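Polyhedrin (Orgyia pseudotsugata cypovirus 5, PDB 5A8U) forms the crystalline occlusion bodies, or polyhedra, that protect virus particles from the outside environment until insect larvae swallow them. Local coordinates at residues Q8-Q11 and Q12-H15; E82-E85 and H86-L90. One frame throughout, in Å; residues are numbered along the deposited sequence.

Contact 1 (Q8-Q11 and Q12-H15); sequences QYLQ and QKAH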
ATOM      1  N   GLN A   8      24.731 -34.991  22.038  1.00 10.22           N
ATOM      2  CA  GLN A   8      24.916 -33.565  21.781  1.00  9.75           C
ATOM      3  C   GLN A   8      25.094 -33.325  20.286  1.00 11.35           C
ATOM      4  O   GLN A   8      24.560 -32.367  19.723  1.00 10.96           O
ATOM      5  CB  GLN A   8      26.126 -33.024  22.547  1.00  7.36           C
ATOM      6  CG  GLN A   8      26.430 -31.555  22.250  1.00  7.62           C
ATOM      7  CD  GLN A   8      27.478 -30.994  23.171  1.00  8.42           C
ATOM      8  OE1 GLN A   8      28.419 -31.697  23.546  1.00  9.56           O
ATOM      9  NE2 GLN A   8      27.303 -29.730  23.580  1.00  9.58           N
ATOM     10  N   TYR A   9      25.862 -34.195  19.644  1.00  8.32           N
ATOM     11  CA  TYR A   9      26.062 -34.120  18.198  1.00  7.51           C
ATOM     12  C   TYR A   9      24.727 -34.236  17.464  1.00 10.05           C
ATOM     13  O   TYR A   9      24.438 -33.420  16.600  1.00  9.96           O
ATOM     14  CB  TYR A   9      27.014 -35.219  17.742  1.00  8.52           C
ATOM     15  CG  TYR A   9      27.171 -35.327  16.237  1.00 14.25           C
ATOM     16  CD1 TYR A   9      27.770 -34.313  15.503  1.00 16.55           C
ATOM     17  CD2 TYR A   9      26.720 -36.452  15.554  1.00 24.90           C
ATOM     18  CE1 TYR A   9      27.918 -34.414  14.125  1.00 20.46           C
ATOM     19  CE2 TYR A   9      26.863 -36.565  14.184  1.00 28.94           C
ATOM     20  CZ  TYR A   9      27.465 -35.545  13.474  1.00 32.42           C
ATOM     21  OH  TYR A   9      27.607 -35.658  12.103  1.00 38.29           O
ATOM     22  N   LEU A  10      23.920 -35.242  17.815  1.00 10.03           N
ATOM     23  CA  LEU A  10      22.644 -35.472  17.115  1.00  9.38           C
ATOM     24  C   LEU A  10      21.698 -34.300  17.296  1.00 12.85           C
ATOM     25  O   LEU A  10      21.003 -33.895  16.359  1.00 12.80           O
ATOM     26  CB  LEU A  10      21.963 -36.777  17.563  1.00 10.68           C
ATOM     27  CG  LEU A  10      20.662 -37.082  16.792  1.00 17.38           C
ATOM     28  CD1 LEU A  10      20.931 -37.166  15.288  1.00 16.94           C
ATOM     29  CD2 LEU A  10      19.982 -38.364  17.294  1.00 14.52           C
ATOM     30  N   GLN A  11      21.680 -33.756  18.506  1.00  9.32           N
ATOM     31  CA  GLN A  11      20.802 -32.648  18.829  1.00  7.81           C
ATOM     32  C   GLN A  11      21.189 -31.443  17.989  1.00 12.59           C
ATOM     33  O   GLN A  11      20.325 -30.777  17.423  1.00 10.95           O
ATOM     34  CB  GLN A  11      20.909 -32.329  20.310  1.00 12.45           C
ATOM     35  CG  GLN A  11      20.020 -31.214  20.806  1.00 16.25           C
ATOM     36  CD  GLN A  11      20.012 -31.211  22.305  1.00 18.36           C
ATOM     37  OE1 GLN A  11      19.547 -32.165  22.928  1.00 21.56           O
ATOM     38  NE2 GLN A  11      20.582 -30.175  22.903  1.00 16.31           N
ATOM     39  N   GLN A  12      22.487 -31.170  17.889  1.00  9.48           N
ATOM     40  CA  GLN A  12      22.941 -30.088  17.020  1.00  7.68           C
ATOM     41  C   GLN A  12      22.564 -30.351  15.555  1.00 12.29           C
ATOM     42  O   GLN A  12      22.103 -29.453  14.874  1.00  8.35           O
ATOM     43  CB  GLN A  12      24.451 -29.851  17.147  1.00  7.46           C
ATOM     44  CG  GLN A  12      24.952 -28.710  16.264  1.00  7.74           C
ATOM     45  CD  GLN A  12      24.528 -27.340  16.762  1.00  8.52           C
ATOM     46  OE1 GLN A  12      24.876 -26.933  17.878  1.00  7.11           O
ATOM     47  NE2 GLN A  12      23.777 -26.609  15.929  1.00  6.75           N
ATOM     48  N   LYS A  13      22.769 -31.581  15.085  1.00 10.75           N
ATOM     49  CA  LYS A  13      22.334 -31.975  13.743  1.00 13.95           C
ATOM     50  C   LYS A  13      20.820 -31.804  13.508  1.00 13.28           C
ATOM     51  O   LYS A  13      20.407 -31.337  12.443  1.00 16.82           O
ATOM     52  CB  LYS A  13      22.756 -33.420  13.454  1.00 18.03           C
ATOM     53  CG  LYS A  13      22.333 -33.936  12.080  1.00 27.19           C
ATOM     54  CD  LYS A  13      22.778 -35.389  11.878  1.00 31.90           C
ATOM     55  CE  LYS A  13      22.374 -35.928  10.505  1.00 40.90           C
ATOM     56  NZ  LYS A  13      20.895 -36.071  10.376  1.00 35.78           N
ATOM     57  N   ALA A  14      20.004 -32.189  14.491  1.00 12.34           N
ATOM     58  CA  ALA A  14      18.549 -32.017  14.412  1.00 12.85           C
ATOM     59  C   ALA A  14      18.166 -30.539  14.375  1.00 16.79           C
ATOM     60  O   ALA A  14      17.236 -30.141  13.671  1.00 15.97           O
ATOM     61  CB  ALA A  14      17.860 -32.721  15.577  1.00 14.26           C
ATOM     62  N   HIS A  15      18.891 -29.730  15.141  1.00 12.50           N
ATOM     63  CA  HIS A  15      18.716 -28.283  15.114  1.00 12.33           C
ATOM     64  C   HIS A  15      19.068 -27.707  13.750  1.00 14.99           C
ATOM     65  O   HIS A  15      18.316 -26.888  13.201  1.00 11.76           O
ATOM     66  CB  HIS A  15      19.580 -27.612  16.190  1.00 10.04           C
ATOM     67  CG  HIS A  15      19.485 -26.119  16.173  1.00 12.06           C
ATOM     68  ND1 HIS A  15      18.616 -25.419  16.980  1.00 12.69           N
ATOM     69  CD2 HIS A  15      20.138 -25.192  15.428  1.00 10.11           C
ATOM     70  CE1 HIS A  15      18.737 -24.127  16.737  1.00 15.43           C
ATOM     71  NE2 HIS A  15      19.650 -23.960  15.795  1.00 10.93           N
TER
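Leu10 and Lys13 both start with CG trans to the backbone N (chi1 -177° and 179°), and because the lysine then stays extended as far as CE, its methylene chain runs near the leucine's branched end, with Leu10 CD1 4.3 Å from Lys13 CD. This is a loose aliphatic approach; only at chi4 does the lysine bend, turning its amine off the line of the chain. Closer contacts are made at the base of the side chains, where Lys13 CB lies 3.4 Å from Leu10 O and Ala14 CB is equally near that same oxygen. The backbone provides the real cohesion through four successive i to i+4 bonds. Lys13 N meets Tyr9 O at 2.9 Å, while Ala14 N reaches Leu10 O at 2.7 Å. Gln12 N and His15 N repeat the pattern to Gln8 O and Gln11 O. Gln12 NE2 bonds Asn16 OD1 one turn on. All eight residues are exposed and touch crystal neighbours. They form part of helix 6-21, which projects from the body of the chain and precedes strand 30-37 of the six-stranded antiparallel sheet.

Contact 2 (E82-E85 and H86-L90); sequences EGVE and HQHGL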
ATOM      1  N   GLU A  82      16.377  18.429  -8.458  1.00  8.58           N
ATOM      2  CA  GLU A  82      15.943  17.054  -8.596  1.00  9.67           C
ATOM      3  C   GLU A  82      14.528  16.931  -8.035  1.00 10.78           C
ATOM      4  O   GLU A  82      14.117  15.877  -7.556  1.00 10.74           O
ATOM      5  CB  GLU A  82      16.925  16.115  -7.881  1.00  6.31           C
ATOM      6  CG  GLU A  82      18.387  16.364  -8.301  1.00  8.81           C
ATOM      7  CD  GLU A  82      19.346  15.235  -7.880  1.00 11.01           C
ATOM      8  OE1 GLU A  82      18.873  14.108  -7.585  1.00  8.79           O
ATOM      9  OE2 GLU A  82      20.577  15.470  -7.876  1.00 11.53           O
ATOM     10  N   GLY A  83      13.787  18.032  -8.112  1.00  8.29           N
ATOM     11  CA  GLY A  83      12.430  18.051  -7.608  1.00 11.84           C
ATOM     12  C   GLY A  83      11.420  17.858  -8.719  1.00 12.50           C
ATOM     13  O   GLY A  83      11.683  17.145  -9.682  1.00 11.80           O
ATOM     14  N   VAL A  84      10.266  18.499  -8.589  1.00 12.52           N
ATOM     15  CA  VAL A  84       9.159  18.260  -9.509  1.00 15.02           C
ATOM     16  C   VAL A  84       9.519  18.569 -10.959  1.00  8.42           C
ATOM     17  O   VAL A  84       9.160  17.807 -11.867  1.00 11.27           O
ATOM     18  CB  VAL A  84       7.888  19.036  -9.092  1.00 14.88           C
ATOM     19  CG1 VAL A  84       8.139  20.545  -9.132  1.00 15.87           C
ATOM     20  CG2 VAL A  84       6.707  18.632  -9.984  1.00 15.25           C
ATOM     21  N   GLU A  85      10.241  19.663 -11.189  1.00 13.24           N
ATOM     22  CA  GLU A  85      10.611  20.045 -12.550  1.00 12.97           C
ATOM     23  C   GLU A  85      11.473  18.962 -13.196  1.00 12.09           C
ATOM     24  O   GLU A  85      11.274  18.595 -14.351  1.00 10.26           O
ATOM     25  CB  GLU A  85      11.346  21.383 -12.557  1.00 15.28           C
ATOM     26  CG  GLU A  85      10.694  22.443 -11.652  1.00 25.27           C
ATOM     27  CD  GLU A  85      11.452  22.645 -10.331  1.00 36.67           C
ATOM     28  OE1 GLU A  85      11.428  21.742  -9.448  1.00 21.29           O
ATOM     29  OE2 GLU A  85      12.074  23.723 -10.182  1.00 34.94           O
ATOM     30  N   HIS A  86      12.439  18.467 -12.435  1.00 10.80           N
ATOM     31  CA  HIS A  86      13.257  17.340 -12.856  1.00  6.90           C
ATOM     32  C   HIS A  86      12.396  16.103 -13.185  1.00  7.96           C
ATOM     33  O   HIS A  86      12.569  15.478 -14.238  1.00  5.42           O
ATOM     34  CB  HIS A  86      14.315  17.044 -11.763  1.00  6.20           C
ATOM     35  CG  HIS A  86      15.225  15.898 -12.085  1.00  6.88           C
ATOM     36  ND1 HIS A  86      16.315  16.022 -12.917  1.00  8.35           N
ATOM     37  CD2 HIS A  86      15.211  14.606 -11.676  1.00  6.28           C
ATOM     38  CE1 HIS A  86      16.931  14.855 -13.013  1.00  8.90           C
ATOM     39  NE2 HIS A  86      16.277  13.977 -12.274  1.00  6.20           N
ATOM     40  N   GLN A  87      11.461  15.759 -12.298  1.00  8.22           N
ATOM     41  CA  GLN A  87      10.614  14.584 -12.502  1.00  8.00           C
ATOM     42  C   GLN A  87       9.787  14.737 -13.786  1.00  8.45           C
ATOM     43  O   GLN A  87       9.651  13.794 -14.574  1.00  8.57           O
ATOM     44  CB  GLN A  87       9.702  14.349 -11.289  1.00 10.68           C
ATOM     45  CG  GLN A  87      10.444  14.337  -9.955  1.00 14.81           C
ATOM     46  CD  GLN A  87      11.592  13.337  -9.921  1.00 16.76           C
ATOM     47  OE1 GLN A  87      11.508  12.249 -10.503  1.00 19.09           O
ATOM     48  NE2 GLN A  87      12.678  13.705  -9.241  1.00 13.14           N
ATOM     49  N   HIS A  88       9.277  15.944 -14.017  1.00  5.77           N
ATOM     50  CA  HIS A  88       8.555  16.229 -15.256  1.00  6.93           C
ATOM     51  C   HIS A  88       9.392  15.995 -16.519  1.00  5.99           C
ATOM     52  O   HIS A  88       8.866  15.514 -17.516  1.00  8.09           O
ATOM     53  CB  HIS A  88       7.979  17.641 -15.255  1.00  6.19           C
ATOM     54  CG  HIS A  88       6.806  17.811 -14.337  1.00  7.37           C
ATOM     55  ND1 HIS A  88       6.242  16.766 -13.639  1.00 13.84           N
ATOM     56  CD2 HIS A  88       6.111  18.918 -13.986  1.00  5.84           C
ATOM     57  CE1 HIS A  88       5.238  17.223 -12.902  1.00  6.39           C
ATOM     58  NE2 HIS A  88       5.133  18.522 -13.106  1.00 10.52           N
ATOM     59  N   GLY A  89      10.685  16.314 -16.455  1.00  4.68           N
ATOM     60  CA  GLY A  89      11.602  16.108 -17.567  1.00  3.94           C
ATOM     61  C   GLY A  89      11.919  14.636 -17.770  1.00  5.12           C
ATOM     62  O   GLY A  89      12.350  14.237 -18.843  1.00  7.20           O
ATOM     63  N   LEU A  90      11.710  13.814 -16.742  1.00  4.20           N
ATOM     64  CA  LEU A  90      11.852  12.370 -16.916  1.00  4.85           C
ATOM     65  C   LEU A  90      10.586  11.730 -17.475  1.00  5.98           C
ATOM     66  O   LEU A  90      10.649  10.831 -18.314  1.00  6.67           O
ATOM     67  CB  LEU A  90      12.199  11.698 -15.591  1.00  5.36           C
ATOM     68  CG  LEU A  90      13.511  12.166 -14.958  1.00  6.05           C
ATOM     69  CD1 LEU A  90      13.791  11.308 -13.749  1.00  8.36           C
ATOM     70  CD2 LEU A  90      14.666  12.056 -15.968  1.00  7.46           C
TER
HETATM   71  O   HOH W   1      13.778  20.125 -10.162  1.00 18.18           O
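A single water is held by three groups at the start of helix 84-91: it accepts from Gly83 N at 2.9 Å and from His86 N at 3.1 Å, and donates weakly to Glu85 OE1. Gly83, at the N-cap, has no side chain to accept an amide of the first turn, and the water takes up His86 N. The Gly83 carbonyl starts the regular i to i+4 pattern by accepting from Gln87 N at 3.0 Å, and Val84 O takes His88 N in the same way at 2.8 Å. Gln87 also folds back over the entry to the helix. Bent at chi2 (-55°), it brings NE2 to Glu82 O at 3.1 Å; the oxygen lies in the plane of the amide, yet the amide nitrogen approaches Glu82 O from above the carbonyl plane and the bond is bent, at 140°. On the flank of the helix, Val84 CG2 sits over a face of the His88 imidazole, 3.8 Å from the ring centroid, in a CH-pi contact. That ring also stacks with Tyr227 of a second subunit, and its NE2 is weakly bonded to Ala226 O there. Elsewhere on the turn His86 CB packs 3.6 Å from Glu82 CA, and the polar ends have separate partners: His86 NE2 bonds Asp106 OD2 and ND1 bonds Ser99 OG, whereas the Glu82 carboxylate receives the backbone amides of Ala104 and Gly105. Together these side chains tie the turn to the 99-106 region. The geometry is that of a helix N-terminus with glycine at the N-cap, water bound to its first turn, and an i to i+4 valine-histidine pair facing a subunit interface.

How the contacts relate
Both contacts are local, between neighbouring turns of one chain stretch: contact 1 falls inside helix 6-21, contact 2 spans the loop-to-helix junction that opens helix 84-91. They lie on opposite sides of the chain's centre, with nearest atoms about 45 Å apart, and do not touch. Contact 1 is wholly surface, met by no other chain of the three-chain assembly, and relies on regular backbone bonding with little side-chain packing. Contact 2 is partly buried and chemically richer, combining bound water, a side-chain amide bond and a CH-pi contact with links to a nearby loop region and a second subunit. Crystal neighbours touch residues of both.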